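DyP-type peroxidase (Pleurotus ostreatus PC15, PDB 6FSK) is a heme b peroxidase of the dye-decolorizing family that probably oxidises dyes and manganese(II) at the expense of hydrogen peroxide. Local coordinates at residues 26-31 / 131-136; 39-44 / 155-160; 79-84 / 97-102; 231-236 / 469-474. The protein carries 1 engineered substitution. One frame throughout, in Å; residues are numbered along the deposited sequence.

Contact 1: residues 26-31 / 131-136; sequences FDVTNV and DIHGVI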
loop_
_atom_site.group_PDB
_atom_site.type_symbol
_atom_site.label_atom_id
_atom_site.label_comp_id
_atom_site.label_asym_id
_atom_site.label_seq_id
_atom_site.Cartn_x
_atom_site.Cartn_y
_atom_site.Cartn_z
ATOM N N PHE A 26 -16.550 -4.147 10.364
ATOM C CA PHE A 26 -17.876 -4.498 10.839
ATOM C C PHE A 26 -18.490 -5.602 10.040
ATOM O O PHE A 26 -18.102 -5.940 8.867
ATOM C CB PHE A 26 -18.764 -3.255 10.848
ATOM C CG PHE A 26 -19.097 -2.729 9.466
ATOM C CD1 PHE A 26 -20.192 -3.159 8.777
ATOM C CD2 PHE A 26 -18.345 -1.734 8.905
ATOM C CE1 PHE A 26 -20.487 -2.640 7.539
ATOM C CE2 PHE A 26 -18.609 -1.225 7.680
ATOM C CZ PHE A 26 -19.686 -1.674 6.988
ATOM N N ASP A 27 -19.519 -6.215 10.658
ATOM C CA ASP A 27 -20.462 -7.119 10.002
ATOM C C ASP A 27 -21.837 -6.441 10.065
ATOM O O ASP A 27 -22.131 -5.648 10.950
ATOM C CB ASP A 27 -20.595 -8.440 10.653
ATOM C CG ASP A 27 -19.419 -9.281 10.525
ATOM O OD1 ASP A 27 -18.697 -9.244 9.466
ATOM O OD2 ASP A 27 -19.147 -10.051 11.522
ATOM N N VAL A 28 -22.601 -6.650 8.982
ATOM C CA VAL A 28 -24.003 -6.221 8.868
ATOM C C VAL A 28 -24.836 -7.267 9.545
ATOM O O VAL A 28 -24.790 -8.424 9.150
ATOM C CB VAL A 28 -24.439 -6.086 7.387
ATOM C CG1 VAL A 28 -25.924 -5.646 7.350
ATOM C CG2 VAL A 28 -23.602 -4.995 6.703
ATOM N N THR A 29 -25.622 -6.856 10.555
ATOM C CA THR A 29 -26.483 -7.794 11.291
ATOM C C THR A 29 -27.987 -7.715 10.903
ATOM O O THR A 29 -28.706 -8.699 11.105
ATOM C CB THR A 29 -26.313 -7.657 12.821
ATOM O OG1 THR A 29 -26.568 -6.328 13.218
ATOM C CG2 THR A 29 -24.883 -8.006 13.253
ATOM N N ASN A 30 -28.448 -6.570 10.381
ATOM C CA ASN A 30 -29.829 -6.395 9.941
ATOM C C ASN A 30 -29.710 -5.554 8.638
ATOM O O ASN A 30 -29.416 -4.374 8.687
ATOM C CB ASN A 30 -30.532 -5.678 11.061
ATOM C CG ASN A 30 -31.951 -5.334 10.736
ATOM O OD1 ASN A 30 -32.358 -5.174 9.539
ATOM N ND2 ASN A 30 -32.706 -5.179 11.787
ATOM N N VAL A 31 -29.907 -6.225 7.534
ATOM C CA VAL A 31 -29.675 -5.656 6.194
ATOM C C VAL A 31 -30.609 -4.483 5.996
ATOM O O VAL A 31 -30.233 -3.408 5.555
ATOM C CB VAL A 31 -29.899 -6.681 5.131
ATOM C CG1 VAL A 31 -29.983 -6.059 3.705
ATOM C CG2 VAL A 31 -28.893 -7.834 5.227
ATOM N N ASP A 131 -15.470 -13.428 9.137
ATOM C CA ASP A 131 -16.003 -12.726 7.982
ATOM C C ASP A 131 -16.191 -11.254 8.368
ATOM O O ASP A 131 -16.793 -10.870 9.386
ATOM C CB ASP A 131 -17.417 -13.256 7.621
ATOM C CG ASP A 131 -17.431 -14.648 6.952
ATOM O OD1 ASP A 131 -16.440 -15.319 6.804
ATOM O OD2 ASP A 131 -18.586 -15.042 6.574
ATOM N N ILE A 132 -15.627 -10.402 7.519
ATOM C CA ILE A 132 -15.747 -8.941 7.655
ATOM C C ILE A 132 -16.535 -8.467 6.446
ATOM O O ILE A 132 -16.178 -8.812 5.310
ATOM C CB ILE A 132 -14.368 -8.253 7.706
ATOM C CG1 ILE A 132 -13.690 -8.698 9.003
ATOM C CG2 ILE A 132 -14.521 -6.759 7.571
ATOM C CD1 ILE A 132 -12.230 -8.310 9.099
ATOM N N HIS A 133 -17.575 -7.666 6.664
ATOM C CA HIS A 133 -18.455 -7.165 5.568
ATOM C C HIS A 133 -18.067 -5.775 5.039
ATOM O O HIS A 133 -18.359 -5.489 3.894
ATOM C CB HIS A 133 -19.894 -7.139 6.069
ATOM C CG HIS A 133 -20.449 -8.490 6.301
ATOM N ND1 HIS A 133 -21.583 -8.690 7.072
ATOM C CD2 HIS A 133 -20.008 -9.713 5.963
ATOM C CE1 HIS A 133 -21.836 -9.982 7.118
ATOM N NE2 HIS A 133 -20.908 -10.631 6.454
ATOM N N GLY A 134 -17.413 -4.957 5.854
ATOM C CA GLY A 134 -16.984 -3.648 5.467
ATOM C C GLY A 134 -16.073 -3.018 6.456
ATOM O O GLY A 134 -15.825 -3.581 7.539
ATOM N N VAL A 135 -15.581 -1.852 6.102
ATOM C CA VAL A 135 -14.795 -0.998 6.946
ATOM C C VAL A 135 -15.279 0.428 6.845
ATOM O O VAL A 135 -15.509 0.906 5.734
ATOM C CB VAL A 135 -13.274 -1.143 6.638
ATOM C CG1 VAL A 135 -12.861 -0.782 5.196
ATOM C CG2 VAL A 135 -12.398 -0.383 7.615
ATOM N N ILE A 136 -15.437 1.063 7.954
ATOM C CA ILE A 136 -15.638 2.490 8.089
ATOM C C ILE A 136 -14.305 3.029 8.622
ATOM O O ILE A 136 -13.816 2.516 9.625
ATOM C CB ILE A 136 -16.809 2.863 9.034
ATOM C CG1 ILE A 136 -18.117 2.492 8.356
ATOM C CG2 ILE A 136 -16.767 4.340 9.379
ATOM C CD1 ILE A 136 -19.207 2.301 9.358
#
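A classic beta bulge, in which His-133 and Gly-134 both face Phe-26, joins the end of strand 20-28 to the start of strand 134-140. The evidence is a bifurcated acceptor: Phe-26 O takes His-133 N at 2.8 Å and Gly-134 N at 3.2 Å. Toward the same strand, Phe-26 N donates to Gly-134 O (3.0 Å) in a nearly straight bond, 170° at the hydrogen, which makes this an antiparallel hydrogen-bonded pair. Phe-26 has CG between its own backbone N and carbonyl carbon (chi1 68°), the crowded position, which starts the ring toward Gly-134. Gly-134 CA lies over one face, 4.0 Å from the ring centroid, a CH-pi contact; a CB on this glycine would collide with Phe-26 CZ. Beyond it, Phe-26 CE2 meets Ile-136 CG1 at 3.8 Å.

Past the bulge a side chain replaces the backbone as acceptor. His-133 ND1 receives Val-28 N at 3.0 Å, the donor lying 18° out of the ring plane. Over the centre of one face of the same imidazole stands Asp-27 OD1, 3.6 Å above the plane. An alanine in place of this histidine would probably leave Val-28 N without its acceptor and the Asp-27 carboxyl group without the ring it lies over. Asp-131, two residues before His-133, forms a salt bridge with Arg-103. The bulge is a local irregularity; the antiparallel neighbouring of first and third strands is that of a ferredoxin-like sheet (strand order 4-1-3-2), here the N-terminal half of a dye-decolorizing peroxidase.

Contact 2: residues 39-44 / 155-160; sequences AHFIPH and HIFGVG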
loop_
_atom_site.group_PDB
_atom_site.type_symbol
_atom_site.label_atom_id
_atom_site.label_comp_id
_atom_site.label_asym_id
_atom_site.label_seq_id
_atom_site.Cartn_x
_atom_site.Cartn_y
_atom_site.Cartn_z
ATOM N N ALA A 39 -28.624 5.812 4.821
ATOM C CA ALA A 39 -29.041 7.146 4.353
ATOM C C ALA A 39 -28.611 8.325 5.142
ATOM O O ALA A 39 -28.367 9.400 4.614
ATOM C CB ALA A 39 -30.567 7.141 4.184
ATOM N N HIS A 40 -28.492 8.139 6.456
ATOM C CA HIS A 40 -28.020 9.117 7.318
ATOM C C HIS A 40 -26.515 9.218 7.363
ATOM O O HIS A 40 -25.988 10.258 7.688
ATOM C CB HIS A 40 -28.532 8.831 8.720
ATOM C CG HIS A 40 -29.996 9.059 8.822
ATOM N ND1 HIS A 40 -30.909 8.038 8.797
ATOM C CD2 HIS A 40 -30.700 10.217 8.792
ATOM C CE1 HIS A 40 -32.128 8.555 8.836
ATOM N NE2 HIS A 40 -32.023 9.872 8.816
ATOM N N PHE A 41 -25.832 8.113 7.065
ATOM C CA PHE A 41 -24.371 8.073 7.027
ATOM C C PHE A 41 -23.811 8.783 5.788
ATOM O O PHE A 41 -22.818 9.492 5.895
ATOM C CB PHE A 41 -23.925 6.618 7.046
ATOM C CG PHE A 41 -22.402 6.401 6.969
ATOM C CD1 PHE A 41 -21.514 7.194 7.659
ATOM C CD2 PHE A 41 -21.945 5.407 6.195
ATOM C CE1 PHE A 41 -20.144 6.953 7.598
ATOM C CE2 PHE A 41 -20.578 5.131 6.144
ATOM C CZ PHE A 41 -19.709 5.967 6.800
ATOM N N ILE A 42 -24.426 8.598 4.635
ATOM C CA ILE A 42 -23.827 9.028 3.387
ATOM C C ILE A 42 -23.415 10.495 3.337
ATOM O O ILE A 42 -22.335 10.842 2.867
ATOM C CB ILE A 42 -24.710 8.580 2.178
ATOM C CG1 ILE A 42 -24.630 7.095 1.965
ATOM C CG2 ILE A 42 -24.315 9.354 0.877
ATOM C CD1 ILE A 42 -25.778 6.514 1.162
ATOM N N PRO A 43 -24.212 11.450 3.877
ATOM C CA PRO A 43 -23.801 12.849 3.868
ATOM C C PRO A 43 -22.564 13.206 4.662
ATOM O O PRO A 43 -22.040 14.287 4.478
ATOM C CB PRO A 43 -25.037 13.599 4.439
ATOM C CG PRO A 43 -26.105 12.687 4.246
ATOM C CD PRO A 43 -25.595 11.295 4.344
ATOM N N HIS A 44 -22.093 12.297 5.553
ATOM C CA HIS A 44 -20.836 12.440 6.249
ATOM C C HIS A 44 -19.580 12.038 5.436
ATOM O O HIS A 44 -18.466 12.396 5.866
ATOM C CB HIS A 44 -20.835 11.520 7.455
ATOM C CG HIS A 44 -21.655 12.022 8.593
ATOM N ND1 HIS A 44 -22.994 11.742 8.751
ATOM C CD2 HIS A 44 -21.305 12.807 9.628
ATOM C CE1 HIS A 44 -23.451 12.361 9.832
ATOM N NE2 HIS A 44 -22.439 12.992 10.401
ATOM N N HIS A 155 -23.229 5.731 16.306
ATOM C CA HIS A 155 -24.606 6.090 16.755
ATOM C C HIS A 155 -25.646 5.954 15.641
ATOM O O HIS A 155 -26.735 5.391 15.815
ATOM C CB HIS A 155 -24.616 7.479 17.363
ATOM C CG HIS A 155 -25.923 7.811 18.010
ATOM N ND1 HIS A 155 -26.886 8.594 17.404
ATOM C CD2 HIS A 155 -26.430 7.447 19.208
ATOM C CE1 HIS A 155 -27.921 8.723 18.219
ATOM N NE2 HIS A 155 -27.677 8.015 19.308
ATOM N N ILE A 156 -25.276 6.381 14.435
ATOM C CA ILE A 156 -26.163 6.148 13.289
ATOM C C ILE A 156 -26.566 4.687 13.063
ATOM O O ILE A 156 -27.671 4.344 12.647
ATOM C CB ILE A 156 -25.501 6.709 11.977
ATOM C CG1 ILE A 156 -25.428 8.214 12.070
ATOM C CG2 ILE A 156 -26.234 6.239 10.744
ATOM C CD1 ILE A 156 -24.573 8.819 10.959
ATOM N N PHE A 157 -25.642 3.742 13.275
ATOM C CA PHE A 157 -25.891 2.358 13.038
ATOM C C PHE A 157 -26.262 1.596 14.345
ATOM O O PHE A 157 -26.347 0.372 14.361
ATOM C CB PHE A 157 -24.697 1.671 12.381
ATOM C CG PHE A 157 -24.410 2.166 10.985
ATOM C CD1 PHE A 157 -25.122 1.686 9.915
ATOM C CD2 PHE A 157 -23.430 3.150 10.810
ATOM C CE1 PHE A 157 -24.891 2.223 8.601
ATOM C CE2 PHE A 157 -23.158 3.631 9.547
ATOM C CZ PHE A 157 -23.918 3.224 8.450
ATOM N N GLY A 158 -26.356 2.320 15.414
ATOM C CA GLY A 158 -26.840 1.783 16.716
ATOM C C GLY A 158 -25.855 0.825 17.330
ATOM O O GLY A 158 -26.244 -0.042 18.100
ATOM N N VAL A 159 -24.546 1.043 17.050
ATOM C CA VAL A 159 -23.542 0.071 17.515
ATOM C C VAL A 159 -23.547 0.002 19.060
ATOM O O VAL A 159 -23.557 1.026 19.730
ATOM C CB VAL A 159 -22.113 0.454 17.041
ATOM C CG1 VAL A 159 -21.050 -0.487 17.661
ATOM C CG2 VAL A 159 -22.016 0.508 15.502
ATOM N N GLY A 160 -23.581 -1.214 19.552
ATOM C CA GLY A 160 -23.579 -1.516 20.973
ATOM C C GLY A 160 -24.936 -1.451 21.647
ATOM O O GLY A 160 -25.052 -1.583 22.892
#
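Phe-157 turns the edge of its ring toward the face of Phe-41, an offset edge-to-face pair with centroids 5.5 Å apart and planes at 74°. The leading atoms are Phe-157 CE2, which lies over the Phe-41 face, and Phe-157 CZ, which comes to 3.7 Å from Phe-41 CB; the edge thus bears on the root of the ring as much as on the ring itself. In Phe-41, CG anti to the backbone N (chi1 178°) starts the ring toward Phe-157; the side chain also touches Val-75 and Val-77 of strand 74-80.

Beside this pair Ile-156 works with its two methyl ends. Ile-156 CG2 meets His-40 CB at 4.0 Å, while Ile-156 CD1 touches His-40 O at 3.8 Å and His-44 CE1 at 3.9 Å, approaching that imidazole obliquely. Every contact of the isoleucine is van der Waals, and no hydrogen bond joins the two segments. Phe-157 also meets the ring of Phe-34, planes at about 25°, and Gly-158, with positive phi, ends helix 144-156 in a Schellman motif. Two helices, 31-41 and 144-156, meeting through their C-terminal turns beside the sheet, are the helical layer of a ferredoxin-like beta-alpha-beta-beta-alpha-beta fold.

Contact 3: residues 79-84 / 97-102; sequences FSHLGL and AFTTGQ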
loop_
_atom_site.group_PDB
_atom_site.type_symbol
_atom_site.label_atom_id
_atom_site.label_comp_id
_atom_site.label_asym_id
_atom_site.label_seq_id
_atom_site.Cartn_x
_atom_site.Cartn_y
_atom_site.Cartn_z
ATOM N N PHE A 79 -16.575 -1.909 1.165
ATOM C CA PHE A 79 -17.291 -3.150 1.389
ATOM C C PHE A 79 -16.606 -4.327 0.780
ATOM O O PHE A 79 -16.133 -4.294 -0.396
ATOM C CB PHE A 79 -18.721 -3.072 0.770
ATOM C CG PHE A 79 -19.606 -2.122 1.454
ATOM C CD1 PHE A 79 -20.354 -2.532 2.548
ATOM C CD2 PHE A 79 -19.648 -0.815 1.073
ATOM C CE1 PHE A 79 -21.139 -1.635 3.238
ATOM C CE2 PHE A 79 -20.460 0.115 1.736
ATOM C CZ PHE A 79 -21.180 -0.314 2.856
ATOM N N SER A 80 -16.572 -5.453 1.526
ATOM C CA SER A 80 -15.997 -6.648 0.979
ATOM C C SER A 80 -16.976 -7.433 0.128
ATOM O O SER A 80 -18.155 -7.158 0.118
ATOM C CB SER A 80 -15.524 -7.574 2.123
ATOM O OG SER A 80 -16.701 -8.107 2.796
ATOM N N HIS A 81 -16.480 -8.478 -0.527
ATOM C CA HIS A 81 -17.364 -9.317 -1.324
ATOM C C HIS A 81 -18.366 -10.001 -0.443
ATOM O O HIS A 81 -19.543 -10.021 -0.763
ATOM C CB HIS A 81 -16.577 -10.308 -2.095
ATOM C CG HIS A 81 -17.444 -11.320 -2.800
ATOM N ND1 HIS A 81 -18.153 -11.035 -3.943
ATOM C CD2 HIS A 81 -17.736 -12.585 -2.476
ATOM C CE1 HIS A 81 -18.818 -12.114 -4.333
ATOM N NE2 HIS A 81 -18.563 -13.079 -3.472
ATOM N N LEU A 82 -17.912 -10.423 0.720
ATOM C CA LEU A 82 -18.867 -11.016 1.665
ATOM C C LEU A 82 -19.921 -10.011 2.051
ATOM O O LEU A 82 -21.112 -10.347 2.301
ATOM C CB LEU A 82 -18.130 -11.510 2.901
ATOM C CG LEU A 82 -17.209 -12.699 2.641
ATOM C CD1 LEU A 82 -16.166 -12.824 3.723
ATOM C CD2 LEU A 82 -17.975 -14.001 2.473
ATOM N N GLY A 83 -19.564 -8.779 2.255
ATOM C CA GLY A 83 -20.533 -7.786 2.607
ATOM C C GLY A 83 -21.534 -7.455 1.505
ATOM O O GLY A 83 -22.740 -7.269 1.758
ATOM N N LEU A 84 -21.034 -7.373 0.283
ATOM C CA LEU A 84 -21.919 -7.242 -0.875
ATOM C C LEU A 84 -22.917 -8.363 -0.922
ATOM O O LEU A 84 -24.125 -8.096 -1.066
ATOM C CB LEU A 84 -21.137 -7.119 -2.205
ATOM C CG LEU A 84 -20.244 -5.831 -2.276
ATOM C CD1 LEU A 84 -19.569 -5.939 -3.653
ATOM C CD2 LEU A 84 -20.960 -4.554 -2.080
ATOM N N ALA A 97 -9.439 -11.822 -7.042
ATOM C CA ALA A 97 -8.901 -11.673 -5.668
ATOM C C ALA A 97 -9.947 -11.151 -4.730
ATOM O O ALA A 97 -10.175 -11.680 -3.648
ATOM C CB ALA A 97 -7.677 -10.764 -5.710
ATOM N N PHE A 98 -10.646 -10.062 -5.126
ATOM C CA PHE A 98 -11.695 -9.470 -4.326
ATOM C C PHE A 98 -12.793 -10.527 -4.006
ATOM O O PHE A 98 -13.282 -10.638 -2.921
ATOM C CB PHE A 98 -12.338 -8.320 -5.116
ATOM C CG PHE A 98 -13.554 -7.717 -4.475
ATOM C CD1 PHE A 98 -13.447 -6.889 -3.406
ATOM C CD2 PHE A 98 -14.833 -7.987 -4.950
ATOM C CE1 PHE A 98 -14.509 -6.262 -2.811
ATOM C CE2 PHE A 98 -15.930 -7.397 -4.333
ATOM C CZ PHE A 98 -15.793 -6.576 -3.282
ATOM N N THR A 99 -13.190 -11.262 -5.037
ATOM C CA THR A 99 -14.293 -12.221 -4.915
ATOM C C THR A 99 -13.915 -13.420 -4.008
ATOM O O THR A 99 -14.709 -13.860 -3.180
ATOM C CB THR A 99 -14.705 -12.617 -6.309
ATOM O OG1 THR A 99 -15.242 -11.440 -6.948
ATOM C CG2 THR A 99 -15.756 -13.706 -6.227
ATOM N N THR A 100 -12.689 -13.869 -4.149
ATOM C CA THR A 100 -12.123 -14.929 -3.316
ATOM C C THR A 100 -12.032 -14.484 -1.862
ATOM O O THR A 100 -12.267 -15.249 -0.928
ATOM C CB THR A 100 -10.768 -15.312 -3.910
ATOM O OG1 THR A 100 -10.981 -16.007 -5.165
ATOM C CG2 THR A 100 -9.990 -16.217 -3.038
ATOM N N GLY A 101 -11.685 -13.226 -1.646
ATOM C CA GLY A 101 -11.372 -12.661 -0.325
ATOM C C GLY A 101 -9.956 -12.936 0.079
ATOM O O GLY A 101 -9.342 -13.851 -0.389
ATOM N N GLN A 102 -9.453 -12.058 0.894
ATOM C CA GLN A 102 -8.080 -12.075 1.238
ATOM C C GLN A 102 -7.731 -13.256 2.136
ATOM O O GLN A 102 -6.609 -13.735 2.082
ATOM C CB GLN A 102 -7.564 -10.785 1.829
ATOM C CG GLN A 102 -6.021 -10.664 1.662
ATOM C CD GLN A 102 -5.459 -9.472 2.358
ATOM O OE1 GLN A 102 -4.696 -9.607 3.347
ATOM N NE2 GLN A 102 -5.811 -8.243 1.866
HETATM O O HOH W 1 -13.628 -9.134 -0.596
#
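His-81 and Phe-98 both hold CG anti to the backbone N (chi1 173° in each), and these torsions start the imidazole toward Thr-99 and the phenyl ring toward the turn where strand 74-80 becomes helix 81-86. That strand-to-helix junction, N-capped by Ser-80, is the element against which helix 96-100 packs. The Phe-98 ring is met from several directions. Over one face, offset toward the rim, stands His-81 CB, 4.1 Å from the centroid in a CH-pi contact. At the edge and in the ring plane lie Phe-79 O, 3.5 Å from Phe-98 CE1, and Leu-84 CD1, 3.8 Å from Phe-98 CZ. A further ring, that of Phe-239, meets Phe-98 edge-to-face and extends the aromatic packing toward strand 238-247.

The imidazole of His-81 has its own CH-pi partner. Thr-99 CG2 sits over one face, 16° off the normal and 4.1 Å from the centroid, while Thr-99 OG1 is hydrogen-bonded to Asp-95 O, just ahead of its helix. The histidine thus packs by its CB and one ring face, with the Phe-98 and Thr-99 carbonyl oxygens close by.

Two polar details fix the helix start. Ser-80 OG accepts from Gly-83 N at 3.0 Å, the capping bond, and is also hydrogen-bonded to Ile-132 O, which ties the cap to the loop leading into strand 134-140. A single water then spans the two segments: it accepts from His-81 N at 2.9 Å and donates to Phe-98 O at 2.8 Å.

Contact 4: residues 231-236 / 469-474; sequences PDWAKD and YFFSPS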
loop_
_atom_site.group_PDB
_atom_site.type_symbol
_atom_site.label_atom_id
_atom_site.label_comp_id
_atom_site.label_asym_id
_atom_site.label_seq_id
_atom_site.Cartn_x
_atom_site.Cartn_y
_atom_site.Cartn_z
ATOM N N PRO A 231 -20.976 -3.578 -13.459
ATOM C CA PRO A 231 -22.263 -2.905 -13.361
ATOM C C PRO A 231 -22.167 -1.463 -13.269
ATOM O O PRO A 231 -21.142 -0.928 -12.825
ATOM C CB PRO A 231 -22.855 -3.530 -12.081
ATOM C CG PRO A 231 -21.618 -3.697 -11.208
ATOM C CD PRO A 231 -20.619 -4.226 -12.166
ATOM N N ASP A 232 -23.191 -0.747 -13.756
ATOM C CA ASP A 232 -23.149 0.696 -13.737
ATOM C C ASP A 232 -22.864 1.280 -12.338
ATOM O O ASP A 232 -22.212 2.309 -12.196
ATOM C CB ASP A 232 -24.484 1.268 -14.268
ATOM C CG ASP A 232 -24.554 1.237 -15.798
ATOM O OD1 ASP A 232 -23.512 0.989 -16.451
ATOM O OD2 ASP A 232 -25.657 1.468 -16.328
ATOM N N TRP A 233 -23.349 0.662 -11.272
ATOM C CA TRP A 233 -23.151 1.216 -9.968
ATOM C C TRP A 233 -21.655 1.263 -9.546
ATOM O O TRP A 233 -21.286 2.064 -8.659
ATOM C CB TRP A 233 -24.004 0.483 -8.890
ATOM C CG TRP A 233 -23.632 -0.901 -8.489
ATOM C CD1 TRP A 233 -24.232 -2.049 -8.863
ATOM C CD2 TRP A 233 -22.592 -1.289 -7.591
ATOM N NE1 TRP A 233 -23.628 -3.122 -8.285
ATOM C CE2 TRP A 233 -22.629 -2.677 -7.484
ATOM C CE3 TRP A 233 -21.667 -0.591 -6.843
ATOM C CZ2 TRP A 233 -21.731 -3.373 -6.683
ATOM C CZ3 TRP A 233 -20.821 -1.275 -6.041
ATOM C CH2 TRP A 233 -20.848 -2.657 -5.989
ATOM N N ALA A 234 -20.858 0.415 -10.177
ATOM C CA ALA A 234 -19.425 0.304 -9.860
ATOM C C ALA A 234 -18.649 1.474 -10.416
ATOM O O ALA A 234 -17.514 1.746 -9.981
ATOM C CB ALA A 234 -18.852 -1.001 -10.350
ATOM N N LYS A 235 -19.223 2.285 -11.321
ATOM C CA LYS A 235 -18.484 3.453 -11.810
ATOM C C LYS A 235 -18.036 4.335 -10.688
ATOM O O LYS A 235 -18.777 4.640 -9.752
ATOM C CB LYS A 235 -19.363 4.296 -12.746
ATOM C CG LYS A 235 -18.623 5.459 -13.325
ATOM C CD LYS A 235 -19.504 6.226 -14.337
ATOM C CE LYS A 235 -18.607 7.252 -14.976
ATOM N NZ LYS A 235 -19.143 7.487 -16.335
ATOM N N ASP A 236 -16.753 4.695 -10.721
ATOM C CA ASP A 236 -16.141 5.666 -9.823
ATOM C C ASP A 236 -15.970 5.075 -8.385
ATOM O O ASP A 236 -15.688 5.859 -7.515
ATOM C CB ASP A 236 -16.828 7.001 -9.745
ATOM C CG ASP A 236 -16.610 7.839 -11.014
ATOM O OD1 ASP A 236 -15.638 7.531 -11.731
ATOM O OD2 ASP A 236 -17.432 8.772 -11.289
ATOM N N TYR A 469 -9.914 -7.400 1.227
ATOM C CA TYR A 469 -10.126 -6.650 -0.034
ATOM C C TYR A 469 -11.519 -6.064 0.017
ATOM O O TYR A 469 -12.502 -6.766 0.274
ATOM C CB TYR A 469 -10.050 -7.587 -1.200
ATOM C CG TYR A 469 -8.745 -8.344 -1.368
ATOM C CD1 TYR A 469 -7.537 -7.627 -1.303
ATOM C CD2 TYR A 469 -8.692 -9.712 -1.695
ATOM C CE1 TYR A 469 -6.314 -8.239 -1.518
ATOM C CE2 TYR A 469 -7.451 -10.344 -1.933
ATOM C CZ TYR A 469 -6.271 -9.609 -1.859
ATOM O OH TYR A 469 -5.111 -10.222 -2.111
ATOM N N PHE A 470 -11.610 -4.787 -0.248
ATOM C CA PHE A 470 -12.848 -4.059 -0.205
ATOM C C PHE A 470 -13.035 -3.244 -1.501
ATOM O O PHE A 470 -12.093 -3.082 -2.271
ATOM C CB PHE A 470 -12.891 -3.057 0.956
ATOM C CG PHE A 470 -12.673 -3.649 2.343
ATOM C CD1 PHE A 470 -13.685 -4.111 3.113
ATOM C CD2 PHE A 470 -11.428 -3.778 2.811
ATOM C CE1 PHE A 470 -13.448 -4.619 4.373
ATOM C CE2 PHE A 470 -11.176 -4.253 4.091
ATOM C CZ PHE A 470 -12.179 -4.681 4.847
ATOM N N PHE A 471 -14.267 -2.823 -1.727
ATOM C CA PHE A 471 -14.629 -1.909 -2.819
ATOM C C PHE A 471 -15.262 -0.673 -2.238
ATOM O O PHE A 471 -16.250 -0.799 -1.487
ATOM C CB PHE A 471 -15.509 -2.642 -3.839
ATOM C CG PHE A 471 -15.816 -1.814 -5.054
ATOM C CD1 PHE A 471 -14.844 -1.740 -6.054
ATOM C CD2 PHE A 471 -17.005 -1.173 -5.226
ATOM C CE1 PHE A 471 -15.056 -0.968 -7.219
ATOM C CE2 PHE A 471 -17.233 -0.455 -6.432
ATOM C CZ PHE A 471 -16.285 -0.365 -7.392
ATOM N N SER A 472 -14.690 0.488 -2.544
ATOM C CA SER A 472 -15.159 1.773 -2.092
ATOM C C SER A 472 -16.119 2.388 -3.140
ATOM O O SER A 472 -15.624 2.816 -4.167
ATOM C CB SER A 472 -13.967 2.692 -1.941
ATOM O OG SER A 472 -13.172 2.304 -0.784
ATOM N N PRO A 473 -17.430 2.331 -2.890
ATOM C CA PRO A 473 -18.297 2.721 -3.967
ATOM C C PRO A 473 -18.361 4.229 -4.078
ATOM O O PRO A 473 -18.005 5.016 -3.184
ATOM C CB PRO A 473 -19.681 2.104 -3.553
ATOM C CG PRO A 473 -19.335 1.120 -2.437
ATOM C CD PRO A 473 -18.181 1.756 -1.752
ATOM N N SER A 474 -18.924 4.689 -5.208
ATOM C CA SER A 474 -19.186 6.103 -5.376
ATOM C C SER A 474 -20.345 6.569 -4.521
ATOM O O SER A 474 -21.094 5.744 -4.019
ATOM C CB SER A 474 -19.560 6.321 -6.885
ATOM O OG SER A 474 -20.926 5.886 -7.101
HETATM O O HOH W 2 -19.115 2.727 -7.388
HETATM O O HOH W 3 -21.417 5.326 -9.672
HETATM O O HOH W 4 -15.755 6.349 -4.721
#
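Phe-471 meets Trp-233 and Ala-234 where the end of strand 462-472 reaches the loop 231-236, just before the N-cap of helix 475-481. This is an inner strand of the antiparallel sheet, next to 74-80, in the dye-decolorizing peroxidase fold of two ferredoxin-like halves. Phe-471 CE2 comes to 3.7 Å from Trp-233 CZ3, with the ring planes at 82° but the approach oblique. The tip of the phenyl ring goes to the next residue: Ala-234 O lies at its edge, in the ring plane, 3.6 Å from Phe-471 CZ, and Ala-234 CB touches the same atom. Further along, Ser-474 CB sits 3.4 Å from Lys-235 O.

What positions these rings is a second shell. Pro-231 CG lies over one face of the indole, offset toward the rim, while Trp-233 NE1 is hydrogen-bonded to Asp-91. Phe-471, whose CG anti to the backbone N (chi1 -175°) starts its ring toward the loop, also meets the ring of Phe-239 edge-to-face. An alanine in place of Phe-471 would probably open a gap beside Trp-233 CZ3 and leave the Phe-239 ring without one of its edge-to-face partners.

With no direct hydrogen bond across the segments, waters carry the polar link. One donates to Trp-233 O at 2.6 Å and to Lys-235 O at 3.1 Å, and accepts from Ser-474 N at 2.9 Å, three bonds that tie the loop to the strand end. Ser-474 OG caps Ala-477 N of the following helix. A second water donates to Lys-235 O at 2.7 Å and lies 2.7 Å from Ser-474 OG.

From the N terminus, contact 1 opens at the end of strand 20-28 and contact 2 opens on helix 31-41, which follows. Contact 3 opens and closes next, a short loop nested inside both. Contact 1 then closes at 131-136, and contact 2 closes at 155-160, so these two cross: the first pairs strands, the second the helices that follow them. Contact 4 comes in series, closing a loop of 232 residues. Contacts 1 and 3 share the sheet through neighbouring strands 134-140 and 74-80. Strand 74-80 also adjoins 462-472, joining the N-terminal ferredoxin-like half to the second one through contacts 3 and 4; contacts 2 and 4 do not touch.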